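Local coordinates for aromatic amino acid aminotransferase I (Candida albicans WO-1, PDB 6HNU), which probably catalyses the pyridoxal-phosphate-dependent transfer of an amino group from aromatic amino acids to 2-oxoglutarate, giving aromatic oxo-acids and glutamate, at residues T81-F86 and A340-R345; V139-A144 and I244-Y249; S297-K300 and L306-G309. All coordinates share one frame; numbering follows the deposited sequence. Where two conformers were deposited one is given.

Overall arrangement
The three contacts step inward from a peripheral two-stranded antiparallel sheet to the cofactor. Contact 1, where strand 81-86 rests on helix 334-377, lies away from the annotated sites, its centre about 24 Å from that of contact 2 and about 16 Å from that of contact 3. The same helix reaches contact 3 from its other flank: Ala-340 CB packs at 3.6 Å on Leu-308 CD2, and Leu-344 CD1 at 3.7 Å on Phe-298 CZ. Contacts 2 and 3 have centres about 9 Å apart and share one pyridoxal phosphate; contact 2 meets its ring nitrogen, O3 and two phosphate oxygens, contact 3 all three terminal phosphate oxygens. Both also touch the second subunit.

Contact 1: T81-F86 and A340-R345; sequences TTIEVF and ANALLR
Ile-83 and Val-85, alternate residues on one side of strand 81-86, both reach the methyl of Ala-342 on helix 334-377. The axes of segments 81-86 and 340-345 come within 8.7 Å, at 136° between their N-to-C directions. Ile-83 does most of the touching through the end of its longer branch. Its CG1 sits between the backbone N and the carbonyl carbon (chi1 49°), and the extended second torsion (168°) carries CD1 out to the helix. There CD1 meets Ala-342 CB at 3.8 Å and lies 3.7 Å from Leu-343 N, against the helix backbone; Leu-343 CB is a looser neighbour at 4.2 Å. Val-85 comes to the same alanine with one branch, its CG2 standing 4.0 Å from Ala-342 CB.

Ile-83 also touches Ile-62 of the partner strand 57-62 in the two-stranded antiparallel sheet, and Leu-343 packs on Phe-55 of the second subunit. The polar side chains of the helix are engaged apart from the strand: Arg-345 NE bonds Asn-341 OD1 at 2.9 Å, the oxygen lying in the guanidinium plane, while Asn-341 ND2 reaches the carbonyl of Asp-95. No hydrogen bond joins strand and helix, which implies that the two-stranded sheet is seated here by buried aliphatic contacts, with the small alanine side chain allowing both branched residues close to the helix.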
loop_
_atom_site.group_PDB
_atom_site.type_symbol
_atom_site.label_atom_id
_atom_site.label_comp_id
_atom_site.label_asym_id
_atom_site.label_seq_id
_atom_site.Cartn_x
_atom_site.Cartn_y
_atom_site.Cartn_z
ATOM N N THR B 81 10.615 -27.535 -5.048
ATOM C CA THR B 81 11.839 -27.123 -4.307
ATOM C C THR B 81 11.423 -26.214 -3.145
ATOM O O THR B 81 10.419 -25.467 -3.278
ATOM C CB THR B 81 12.884 -26.551 -5.272
ATOM O OG1 THR B 81 14.155 -26.558 -4.611
ATOM C CG2 THR B 81 12.565 -25.152 -5.743
ATOM N N THR B 82 12.133 -26.314 -2.023
ATOM C CA THR B 82 11.908 -25.466 -0.839
ATOM C C THR B 82 12.920 -24.320 -0.882
ATOM O O THR B 82 14.132 -24.593 -0.843
ATOM C CB THR B 82 11.933 -26.288 0.457
ATOM O OG1 THR B 82 10.906 -27.278 0.341
ATOM C CG2 THR B 82 11.752 -25.441 1.702
ATOM N N ILE B 83 12.431 -23.083 -0.937
ATOM C CA ILE B 83 13.280 -21.874 -0.757
ATOM C C ILE B 83 13.146 -21.451 0.712
ATOM O O ILE B 83 12.060 -21.560 1.283
ATOM C CB ILE B 83 12.898 -20.750 -1.745
ATOM C CG1 ILE B 83 11.385 -20.512 -1.745
ATOM C CG2 ILE B 83 13.415 -21.086 -3.135
ATOM C CD1 ILE B 83 10.912 -19.254 -2.448
ATOM N N GLU B 84 14.240 -20.976 1.274
ATOM C CA GLU B 84 14.369 -20.579 2.680
ATOM C C GLU B 84 14.988 -19.188 2.726
ATOM O O GLU B 84 16.008 -18.949 2.032
ATOM C CB GLU B 84 15.260 -21.566 3.422
ATOM C CG GLU B 84 14.674 -22.958 3.488
ATOM C CD GLU B 84 15.343 -23.799 4.565
ATOM O OE1 GLU B 84 16.581 -23.798 4.576
ATOM O OE2 GLU B 84 14.622 -24.388 5.428
ATOM N N VAL B 85 14.329 -18.297 3.460
ATOM C CA VAL B 85 14.924 -17.013 3.881
ATOM C C VAL B 85 15.035 -16.989 5.404
ATOM O O VAL B 85 14.031 -16.807 6.119
ATOM C CB VAL B 85 14.137 -15.828 3.319
ATOM C CG1 VAL B 85 14.892 -14.555 3.638
ATOM C CG2 VAL B 85 13.933 -15.985 1.803
ATOM N N PHE B 86 16.263 -17.128 5.892
ATOM C CA PHE B 86 16.596 -16.976 7.318
ATOM C C PHE B 86 16.668 -15.497 7.703
ATOM O O PHE B 86 16.903 -14.613 6.833
ATOM C CB PHE B 86 17.937 -17.666 7.587
ATOM C CG PHE B 86 17.860 -19.164 7.540
ATOM C CD1 PHE B 86 18.026 -19.848 6.344
ATOM C CD2 PHE B 86 17.636 -19.893 8.699
ATOM C CE1 PHE B 86 17.988 -21.236 6.324
ATOM C CE2 PHE B 86 17.578 -21.286 8.664
ATOM C CZ PHE B 86 17.750 -21.948 7.477
ATOM N N ALA B 340 9.551 -13.248 -3.199
ATOM C CA ALA B 340 9.599 -13.059 -4.676
ATOM C C ALA B 340 11.058 -13.116 -5.132
ATOM O O ALA B 340 11.398 -13.798 -6.097
ATOM C CB ALA B 340 8.931 -11.745 -5.080
ATOM N N ASN B 341 11.917 -12.399 -4.449
ATOM C CA ASN B 341 13.374 -12.438 -4.716
ATOM C C ASN B 341 13.903 -13.894 -4.648
ATOM O O ASN B 341 14.695 -14.272 -5.533
ATOM C CB ASN B 341 14.105 -11.521 -3.766
ATOM C CG ASN B 341 15.591 -11.496 -4.041
ATOM O OD1 ASN B 341 16.044 -10.941 -5.040
ATOM N ND2 ASN B 341 16.342 -12.121 -3.165
ATOM N N ALA B 342 13.507 -14.657 -3.641
ATOM C CA ALA B 342 13.959 -16.062 -3.431
ATOM C C ALA B 342 13.468 -16.934 -4.590
ATOM O O ALA B 342 14.288 -17.620 -5.198
ATOM C CB ALA B 342 13.506 -16.549 -2.099
ATOM N N LEU B 343 12.189 -16.808 -4.970
ATOM C CA LEU B 343 11.607 -17.586 -6.081
ATOM C C LEU B 343 12.316 -17.207 -7.381
ATOM O O LEU B 343 12.754 -18.125 -8.082
ATOM C CB LEU B 343 10.088 -17.382 -6.117
ATOM C CG LEU B 343 9.381 -18.025 -7.304
ATOM C CD1 LEU B 343 7.944 -18.401 -6.928
ATOM C CD2 LEU B 343 9.406 -17.092 -8.501
ATOM N N LEU B 344 12.481 -15.918 -7.687
ATOM C CA LEU B 344 13.009 -15.488 -8.998
ATOM C C LEU B 344 14.476 -15.904 -9.131
ATOM O O LEU B 344 14.871 -16.283 -10.245
ATOM C CB LEU B 344 12.810 -13.979 -9.162
ATOM C CG LEU B 344 11.344 -13.529 -9.301
ATOM C CD1 LEU B 344 11.232 -12.039 -9.090
ATOM C CD2 LEU B 344 10.768 -13.911 -10.649
ATOM N N ARG B 345 15.250 -15.809 -8.051
ATOM C CA ARG B 345 16.698 -16.142 -8.065
ATOM C C ARG B 345 16.883 -17.657 -8.063
ATOM O O ARG B 345 17.854 -18.115 -8.679
ATOM C CB ARG B 345 17.393 -15.462 -6.895
ATOM C CG ARG B 345 17.533 -13.971 -7.163
ATOM C CD ARG B 345 18.205 -13.193 -6.072
ATOM N NE ARG B 345 18.382 -11.817 -6.514
ATOM C CZ ARG B 345 19.380 -11.397 -7.288
ATOM N NH1 ARG B 345 20.314 -12.252 -7.692
ATOM N NH2 ARG B 345 19.440 -10.128 -7.659
#

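Contact 2: V139-A144 and I244-Y249; sequences VGNTEA and IEDEPY. With PLP (pyridoxal-5'-phosphate), chain I.
Asn-141 and Asp-246 meet where the start of helix 141-152 faces Asp-246 of strand 242-246. Asn-141 ND2 approaches Asp-246 OD1 at 2.7 Å, but the bond is bent (128°) and weak, with the amide and carboxylate planes turned 63° apart. The amide nitrogen's stronger partner is the carbonyl of Leu-295; Pro-248 CD packs 3.6 Å from Asn-141 ND2.

The tight side is the one filled by pyridoxal phosphate. Asp-246 CG stands anti to its own backbone N (chi1 177°), which brings OD2 end-on to the ring nitrogen, 2.8 Å from PLP N1; Tyr-211 OH binds the same oxygen. This proximity would be expected to favour a protonated ring nitrogen. Asn-141 N gives a nearly straight bond to PLP O1P, whereas Thr-142 grips PLP O3P with both its backbone N and OG1, the latter at 2.6 Å. Gly-140 occupies the N-cap position and passes 3.5 Å from PLP O1P through its CA. On the C3 side of the ring, PLP O3 donates to Tyr-249 OH at 2.6 Å.

Looser is the gap between the helix start and the carboxylate, where a water beside the ring donates to Asp-246 OD2 and only weakly to Asn-141 O. A helix N-terminus at the phosphate and an aspartate at the pyridine nitrogen are hallmarks of the cofactor site of fold-type-I aminotransferases.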
loop_
_atom_site.group_PDB
_atom_site.type_symbol
_atom_site.label_atom_id
_atom_site.label_comp_id
_atom_site.label_asym_id
_atom_site.label_seq_id
_atom_site.Cartn_x
_atom_site.Cartn_y
_atom_site.Cartn_z
ATOM N N VAL B 139 3.258 -1.608 -4.747
ATOM C CA VAL B 139 2.478 -2.716 -4.126
ATOM C C VAL B 139 1.399 -3.180 -5.102
ATOM O O VAL B 139 0.343 -3.723 -4.660
ATOM C CB VAL B 139 1.951 -2.303 -2.735
ATOM C CG1 VAL B 139 3.114 -1.985 -1.820
ATOM C CG2 VAL B 139 1.017 -1.116 -2.781
ATOM N N GLY B 140 1.712 -3.103 -6.384
ATOM C CA GLY B 140 0.817 -3.489 -7.477
ATOM C C GLY B 140 0.367 -2.320 -8.310
ATOM O O GLY B 140 0.575 -1.159 -7.911
ATOM N N ASN B 141 -0.235 -2.635 -9.455
ATOM C CA ASN B 141 -0.613 -1.628 -10.457
ATOM C C ASN B 141 -1.764 -0.758 -9.921
ATOM O O ASN B 141 -1.863 0.400 -10.369
ATOM C CB ASN B 141 -0.916 -2.297 -11.797
ATOM C CG ASN B 141 0.302 -2.683 -12.602
ATOM O OD1 ASN B 141 1.446 -2.686 -12.098
ATOM N ND2 ASN B 141 0.056 -3.045 -13.851
ATOM N N THR B 142 -2.612 -1.283 -9.033
ATOM C CA THR B 142 -3.699 -0.502 -8.405
ATOM C C THR B 142 -3.078 0.726 -7.719
ATOM O O THR B 142 -3.433 1.873 -8.042
ATOM C CB THR B 142 -4.515 -1.359 -7.428
ATOM O OG1 THR B 142 -4.926 -2.526 -8.155
ATOM C CG2 THR B 142 -5.709 -0.576 -6.910
ATOM N N GLU B 143 -2.137 0.470 -6.832
ATOM C CA GLU B 143 -1.427 1.541 -6.083
ATOM C C GLU B 143 -0.630 2.368 -7.091
ATOM O O GLU B 143 -0.746 3.625 -7.030
ATOM C CB GLU B 143 -0.487 0.977 -5.027
ATOM C CG GLU B 143 0.401 2.064 -4.438
ATOM C CD GLU B 143 1.744 2.218 -5.110
ATOM O OE1 GLU B 143 2.520 1.233 -5.087
ATOM O OE2 GLU B 143 2.063 3.338 -5.593
ATOM N N ALA B 144 0.118 1.727 -8.004
ATOM C CA ALA B 144 0.990 2.487 -8.930
ATOM C C ALA B 144 0.137 3.484 -9.733
ATOM O O ALA B 144 0.581 4.597 -9.920
ATOM C CB ALA B 144 1.799 1.571 -9.811
ATOM N N ILE B 244 1.080 6.321 -19.979
ATOM C CA ILE B 244 1.094 5.426 -18.814
ATOM C C ILE B 244 0.562 4.109 -19.345
ATOM O O ILE B 244 -0.633 4.046 -19.670
ATOM C CB ILE B 244 0.250 5.990 -17.648
ATOM C CG1 ILE B 244 0.531 7.457 -17.314
ATOM C CG2 ILE B 244 0.345 5.071 -16.445
ATOM C CD1 ILE B 244 1.982 7.820 -16.954
ATOM N N GLU B 245 1.428 3.109 -19.382
ATOM C CA GLU B 245 1.098 1.779 -19.920
ATOM C C GLU B 245 0.935 0.897 -18.679
ATOM O O GLU B 245 1.910 0.527 -18.003
ATOM C CB GLU B 245 2.025 1.266 -21.047
ATOM C CG GLU B 245 3.471 0.933 -20.681
ATOM C CD GLU B 245 4.322 0.344 -21.801
ATOM O OE1 GLU B 245 3.741 -0.100 -22.832
ATOM O OE2 GLU B 245 5.588 0.194 -21.593
ATOM N N ASP B 246 -0.316 0.597 -18.399
ATOM C CA ASP B 246 -0.724 -0.253 -17.277
ATOM C C ASP B 246 -0.814 -1.664 -17.830
ATOM O O ASP B 246 -1.780 -1.993 -18.525
ATOM C CB ASP B 246 -1.999 0.284 -16.647
ATOM C CG ASP B 246 -2.538 -0.550 -15.526
ATOM O OD1 ASP B 246 -1.822 -1.511 -15.063
ATOM O OD2 ASP B 246 -3.684 -0.233 -15.115
ATOM N N GLU B 247 0.190 -2.473 -17.535
ATOM C CA GLU B 247 0.477 -3.661 -18.360
ATOM C C GLU B 247 0.549 -4.907 -17.491
ATOM O O GLU B 247 1.468 -5.711 -17.647
ATOM C CB GLU B 247 1.751 -3.337 -19.132
ATOM C CG GLU B 247 1.472 -2.506 -20.357
ATOM C CD GLU B 247 0.783 -3.360 -21.419
ATOM O OE1 GLU B 247 1.499 -3.858 -22.313
ATOM O OE2 GLU B 247 -0.473 -3.505 -21.369
ATOM N N PRO B 248 -0.483 -5.209 -16.682
ATOM C CA PRO B 248 -0.467 -6.449 -15.892
ATOM C C PRO B 248 -0.621 -7.711 -16.767
ATOM O O PRO B 248 -0.242 -8.800 -16.334
ATOM C CB PRO B 248 -1.637 -6.268 -14.940
ATOM C CG PRO B 248 -2.613 -5.412 -15.756
ATOM C CD PRO B 248 -1.761 -4.483 -16.590
ATOM N N TYR B 249 -1.102 -7.567 -17.996
ATOM C CA TYR B 249 -1.418 -8.727 -18.862
ATOM C C TYR B 249 -0.338 -8.909 -19.934
ATOM O O TYR B 249 -0.536 -9.722 -20.833
ATOM C CB TYR B 249 -2.788 -8.543 -19.526
ATOM C CG TYR B 249 -3.939 -8.219 -18.608
ATOM C CD1 TYR B 249 -4.376 -9.111 -17.650
ATOM C CD2 TYR B 249 -4.597 -7.014 -18.709
ATOM C CE1 TYR B 249 -5.450 -8.824 -16.823
ATOM C CE2 TYR B 249 -5.685 -6.717 -17.915
ATOM C CZ TYR B 249 -6.111 -7.615 -16.960
ATOM O OH TYR B 249 -7.185 -7.357 -16.147
HETATM N N1 PLP I . -4.719 -2.549 -14.016
HETATM C C2 PLP I . -5.596 -3.141 -14.832
HETATM C C2A PLP I . -5.911 -2.492 -16.133
HETATM C C3 PLP I . -6.215 -4.339 -14.483
HETATM O O3 PLP I . -7.154 -4.854 -15.334
HETATM C C4 PLP I . -5.918 -4.920 -13.234
HETATM C C4A PLP I . -6.580 -6.159 -12.833
HETATM C C5 PLP I . -4.967 -4.306 -12.407
HETATM C C6 PLP I . -4.422 -3.119 -12.828
HETATM C C5A PLP I . -4.655 -4.832 -11.028
HETATM O O4P PLP I . -3.220 -4.879 -10.803
HETATM P P PLP I . -2.566 -5.247 -9.449
HETATM O O1P PLP I . -1.106 -5.286 -9.842
HETATM O O2P PLP I . -3.155 -6.622 -9.027
HETATM O O3P PLP I . -2.914 -4.146 -8.450
HETATM O O HOH W 1 -4.117 0.041 -12.319
#

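Contact 3: S297-K300 and L306-G309. With PLP (pyridoxal-5'-phosphate), chain I.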
loop_
_atom_site.group_PDB
_atom_site.type_symbol
_atom_site.label_atom_id
_atom_site.label_comp_id
_atom_site.label_asym_id
_atom_site.label_seq_id
_atom_site.Cartn_x
_atom_site.Cartn_y
_atom_site.Cartn_z
ATOM N N SER B 297 3.340 -5.682 -12.879
ATOM C CA SER B 297 2.809 -6.390 -11.705
ATOM C C SER B 297 3.100 -7.889 -11.807
ATOM O O SER B 297 3.048 -8.432 -12.915
ATOM C CB SER B 297 1.331 -6.195 -11.612
ATOM O OG SER B 297 0.840 -6.791 -10.434
ATOM N N PHE B 298 3.261 -8.536 -10.671
ATOM C CA PHE B 298 3.300 -10.021 -10.569
ATOM C C PHE B 298 1.901 -10.630 -10.453
ATOM O O PHE B 298 1.775 -11.866 -10.437
ATOM C CB PHE B 298 4.119 -10.432 -9.361
ATOM C CG PHE B 298 5.591 -10.250 -9.572
ATOM C CD1 PHE B 298 6.224 -10.803 -10.674
ATOM C CD2 PHE B 298 6.342 -9.550 -8.645
ATOM C CE1 PHE B 298 7.601 -10.713 -10.811
ATOM C CE2 PHE B 298 7.711 -9.419 -8.811
ATOM C CZ PHE B 298 8.325 -9.951 -9.920
ATOM N N SER B 299 0.849 -9.812 -10.384
ATOM C CA SER B 299 -0.502 -10.316 -10.022
ATOM C C SER B 299 -0.977 -11.405 -10.975
ATOM O O SER B 299 -1.517 -12.399 -10.454
ATOM C CB SER B 299 -1.510 -9.188 -9.879
ATOM O OG SER B 299 -1.176 -8.438 -8.740
ATOM N N LYS B 300 -0.822 -11.244 -12.286
ATOM C CA LYS B 300 -1.399 -12.183 -13.275
ATOM C C LYS B 300 -0.365 -13.248 -13.661
ATOM O O LYS B 300 -0.710 -14.137 -14.476
ATOM C CB LYS B 300 -1.842 -11.488 -14.557
ATOM C CG LYS B 300 -2.541 -10.155 -14.404
ATOM C CD LYS B 300 -3.758 -10.196 -13.574
ATOM C CE LYS B 300 -4.320 -8.792 -13.459
ATOM N NZ LYS B 300 -5.594 -8.765 -12.712
ATOM N N LEU B 306 0.657 -11.309 -3.759
ATOM C CA LEU B 306 2.024 -10.757 -3.571
ATOM C C LEU B 306 1.908 -9.270 -3.225
ATOM O O LEU B 306 2.727 -8.788 -2.409
ATOM C CB LEU B 306 2.875 -10.956 -4.831
ATOM C CG LEU B 306 3.716 -12.234 -4.862
ATOM C CD1 LEU B 306 4.063 -12.622 -6.290
ATOM C CD2 LEU B 306 4.986 -12.100 -4.026
ATOM N N ARG B 307 0.985 -8.565 -3.869
ATOM C CA ARG B 307 0.894 -7.098 -3.641
ATOM C C ARG B 307 2.301 -6.534 -3.899
ATOM O O ARG B 307 2.852 -5.882 -3.058
ATOM C CB ARG B 307 0.383 -6.778 -2.239
ATOM C CG ARG B 307 -1.101 -7.030 -2.018
ATOM C CD ARG B 307 -1.984 -6.256 -2.973
ATOM N NE ARG B 307 -2.257 -7.021 -4.168
ATOM C CZ ARG B 307 -2.548 -6.534 -5.355
ATOM N NH1 ARG B 307 -2.777 -7.365 -6.345
ATOM N NH2 ARG B 307 -2.575 -5.229 -5.569
ATOM N N LEU B 308 2.821 -6.814 -5.084
ATOM C CA LEU B 308 4.188 -6.442 -5.472
ATOM C C LEU B 308 4.205 -6.195 -6.969
ATOM O O LEU B 308 3.779 -7.059 -7.767
ATOM C CB LEU B 308 5.160 -7.566 -5.118
ATOM C CG LEU B 308 6.642 -7.275 -5.327
ATOM C CD1 LEU B 308 7.128 -6.079 -4.511
ATOM C CD2 LEU B 308 7.466 -8.509 -4.949
ATOM N N GLY B 309 4.712 -5.043 -7.330
ATOM C CA GLY B 309 4.967 -4.756 -8.723
ATOM C C GLY B 309 6.103 -3.768 -8.782
ATOM O O GLY B 309 6.862 -3.593 -7.756
HETATM N N1 PLP I . -4.719 -2.549 -14.016
HETATM C C2 PLP I . -5.596 -3.141 -14.832
HETATM C C2A PLP I . -5.911 -2.492 -16.133
HETATM C C3 PLP I . -6.215 -4.339 -14.483
HETATM O O3 PLP I . -7.154 -4.854 -15.334
HETATM C C4 PLP I . -5.918 -4.920 -13.234
HETATM C C4A PLP I . -6.580 -6.159 -12.833
HETATM C C5 PLP I . -4.967 -4.306 -12.407
HETATM C C6 PLP I . -4.422 -3.119 -12.828
HETATM C C5A PLP I . -4.655 -4.832 -11.028
HETATM O O4P PLP I . -3.220 -4.879 -10.803
HETATM P P PLP I . -2.566 -5.247 -9.449
HETATM O O1P PLP I . -1.106 -5.286 -9.842
HETATM O O2P PLP I . -3.155 -6.622 -9.027
HETATM O O3P PLP I . -2.914 -4.146 -8.450
HETATM O O HOH W 2 1.029 -8.344 -7.160
#
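Phe-298 lies alongside Leu-308, the two side chains pointing the same way, with its CE2 and Leu-308 CD2 4.0 Å apart. They belong to the loop between strands 292-297 and 309-314 of the large mixed sheet, which carries part of the phosphate-binding cup of a fold-type-I aminotransferase. Phe-114 of helix 112-126 and Leu-344 of helix 334-377 also pack on Phe-298, Leu-344 at the CZ end, and the ring of Phe-298 meets that of Trp-310.

The backbones close the loop with a hydrogen bond from Phe-298 N to Leu-308 O at 3.3 Å. Next to it, Ser-297 and Gly-309 form an antiparallel, non-hydrogen-bonded pair with their CA atoms only 4.0 Å apart, an approach in which Gly-309 brings only its bare CA.

The polar side of the loop turns to the cofactor. Ser-297 OG, anti to the backbone N (chi1 -176°), binds PLP O1P and accepts from Ser-299 N, which makes an ST turn and fixes the hydroxyl. Ser-299 OG donates to PLP O2P at 2.7 Å. The Arg-307 chain bends at its second and third torsions (-58° and 91°) to bring the guanidinium back toward the phosphate, where NH2 binds PLP O3P and NH1 binds PLP O2P, the latter oxygen lying at the edge of the group. NH1 is also held by Pro-304 O. Lys-300, probably the lysine that forms the Schiff base in this family, sits beside the cofactor and Tyr-249, its NZ hydrogen-bonded to Tyr-105 OH of the second subunit. Between the two segments, a buried water donates to Ser-299 OG at 2.7 Å and accepts from Leu-308 N at 3.1 Å.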